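Local coordinates for protein putative short-chain dehydrogenase/reductase (Corynebacterium glutamicum, PDB 3E9N) that is probably an oxidoreductase of the short-chain dehydrogenase/reductase family, perhaps with acetoacetyl-CoA reductase activity, though its function has not been established, at residues A[18-21]-A[22-25]. Sequence-based numbering, arbitrary orientation.
Sequences GIEI and VKDL
The carboxylate of Glu-20 is met by the ammonium group of Lys-23: NZ sits 3.2 Å from OE1 of Glu-20 in a salt bridge, on the syn side and 28° out of the carboxylate plane. A weaker bond of 3.5 Å runs from NZ of Lys-23 to Glu-20 OE2. The two chains extend from the helix together, one alongside the other; Glu-20 bends at chi2 (-59°) and Lys-23 at chi3 and chi4, which brings the charged ends together across an i to i+3 spacing. Nearer its backbone, CG of Lys-23 lies 3.0 Å from the carbonyl oxygen of Ile-19, which also accepts the backbone N-H of Lys-23. Further i to i+4 bonds tie Val-22 to Gly-18, Asp-24 to Glu-20 and Leu-25 to Ile-21, the regular pattern of an alpha helix. On the buried side, CG2 of Ile-21 packs 3.9 Å from CD1 of Leu-25, the two branches lying next to each other. This is the first helix of the Rossmann-type fold, the crossover between parallel strands 7-11 and 30-35. Ile-21 and Leu-25 rest on Val-10 and Val-22 on Val-31 and Ala-33, while Asp-24 forms salt bridges with Arg-27 and with Arg-211 of helix 203-214. That helix also packs against Ile-21 and Leu-25, and helix 38-45 borders Ile-19 and Val-22.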
ATOM      1  N   GLY A  18     -18.749  -9.562  17.780  1.00 34.81           N
ATOM      2  CA  GLY A  18     -19.228  -8.653  18.811  1.00 34.32           C
ATOM      3  C   GLY A  18     -19.528  -9.357  20.128  1.00 33.85           C
ATOM      4  O   GLY A  18     -19.188  -8.874  21.206  1.00 34.73           O
ATOM      5  N   ILE A  19     -20.165 -10.510  20.075  1.00 33.85           N
ATOM      6  CA  ILE A  19     -20.369 -11.263  21.310  1.00 33.81           C
ATOM      7  C   ILE A  19     -19.075 -11.483  22.071  1.00 34.48           C
ATOM      8  O   ILE A  19     -19.008 -11.198  23.286  1.00 35.43           O
ATOM      9  CB  ILE A  19     -21.063 -12.617  21.052  1.00 34.56           C
ATOM     10  CG1 ILE A  19     -22.532 -12.376  20.625  1.00 35.68           C
ATOM     11  CG2 ILE A  19     -20.988 -13.545  22.312  1.00 31.88           C
ATOM     12  CD1 ILE A  19     -23.160 -13.546  19.801  1.00 41.42           C
ATOM     13  N   GLU A  20     -18.039 -11.988  21.391  1.00 34.19           N
ATOM     14  CA  GLU A  20     -16.758 -12.192  22.067  1.00 34.35           C
ATOM     15  C   GLU A  20     -16.154 -10.857  22.535  1.00 34.15           C
ATOM     16  O   GLU A  20     -15.537 -10.792  23.601  1.00 33.92           O
ATOM     17  CB  GLU A  20     -15.759 -12.985  21.205  1.00 35.22           C
ATOM     18  CG  GLU A  20     -16.173 -14.410  20.827  1.00 36.06           C
ATOM     19  CD  GLU A  20     -16.424 -15.283  22.032  1.00 43.83           C
ATOM     20  OE1 GLU A  20     -17.381 -16.076  21.983  1.00 48.59           O
ATOM     21  OE2 GLU A  20     -15.715 -15.157  23.058  1.00 46.57           O
ATOM     22  N   ILE A  21     -16.323  -9.796  21.752  1.00 33.33           N
ATOM     23  CA  ILE A  21     -15.782  -8.487  22.140  1.00 32.77           C
ATOM     24  C   ILE A  21     -16.527  -7.960  23.388  1.00 33.77           C
ATOM     25  O   ILE A  21     -15.913  -7.448  24.336  1.00 34.07           O
ATOM     26  CB  ILE A  21     -15.857  -7.457  20.976  1.00 31.75           C
ATOM     27  CG1 ILE A  21     -14.916  -7.911  19.847  1.00 31.44           C
ATOM     28  CG2 ILE A  21     -15.571  -6.037  21.483  1.00 28.65           C
ATOM     29  CD1 ILE A  21     -15.119  -7.207  18.489  1.00 29.47           C
ATOM     30  N   VAL A  22     -17.844  -8.124  23.416  1.00 34.27           N
ATOM     31  CA  VAL A  22     -18.591  -7.673  24.602  1.00 35.13           C
ATOM     32  C   VAL A  22     -18.166  -8.428  25.853  1.00 35.26           C
ATOM     33  O   VAL A  22     -17.965  -7.809  26.911  1.00 35.23           O
ATOM     34  CB  VAL A  22     -20.129  -7.784  24.439  1.00 34.62           C
ATOM     35  CG1 VAL A  22     -20.783  -7.616  25.795  1.00 34.31           C
ATOM     36  CG2 VAL A  22     -20.648  -6.733  23.437  1.00 34.57           C
ATOM     37  N   LYS A  23     -18.017  -9.755  25.745  1.00 35.75           N
ATOM     38  CA  LYS A  23     -17.605 -10.534  26.928  1.00 36.37           C
ATOM     39  C   LYS A  23     -16.226 -10.070  27.388  1.00 35.99           C
ATOM     40  O   LYS A  23     -15.987  -9.978  28.584  1.00 36.87           O
ATOM     41  CB  LYS A  23     -17.632 -12.064  26.691  1.00 36.42           C
ATOM     42  CG  LYS A  23     -18.849 -12.577  25.931  1.00 40.01           C
ATOM     43  CD  LYS A  23     -19.217 -14.082  26.143  1.00 43.31           C
ATOM     44  CE  LYS A  23     -18.021 -14.996  25.845  1.00 46.71           C
ATOM     45  NZ  LYS A  23     -18.389 -16.222  25.045  1.00 47.88           N
ATOM     46  N   ASP A  24     -15.321  -9.745  26.464  1.00 35.09           N
ATOM     47  CA  ASP A  24     -13.957  -9.369  26.889  1.00 35.01           C
ATOM     48  C   ASP A  24     -13.930  -8.032  27.605  1.00 35.17           C
ATOM     49  O   ASP A  24     -13.333  -7.916  28.667  1.00 35.04           O
ATOM     50  CB  ASP A  24     -12.960  -9.335  25.720  1.00 35.04           C
ATOM     51  CG  ASP A  24     -11.569  -8.916  26.153  1.00 35.38           C
ATOM     52  OD1 ASP A  24     -10.836  -9.794  26.593  1.00 38.95           O
ATOM     53  OD2 ASP A  24     -11.162  -7.730  26.069  1.00 38.18           O
ATOM     54  N   LEU A  25     -14.553  -7.027  26.993  1.00 34.74           N
ATOM     55  CA  LEU A  25     -14.558  -5.661  27.523  1.00 34.90           C
ATOM     56  C   LEU A  25     -15.327  -5.495  28.821  1.00 34.52           C
ATOM     57  O   LEU A  25     -15.148  -4.498  29.511  1.00 32.30           O
ATOM     58  CB  LEU A  25     -15.208  -4.708  26.499  1.00 34.57           C
ATOM     59  CG  LEU A  25     -14.488  -4.503  25.157  1.00 36.29           C
ATOM     60  CD1 LEU A  25     -15.232  -3.427  24.294  1.00 35.55           C
ATOM     61  CD2 LEU A  25     -13.048  -4.095  25.445  1.00 35.42           C
TER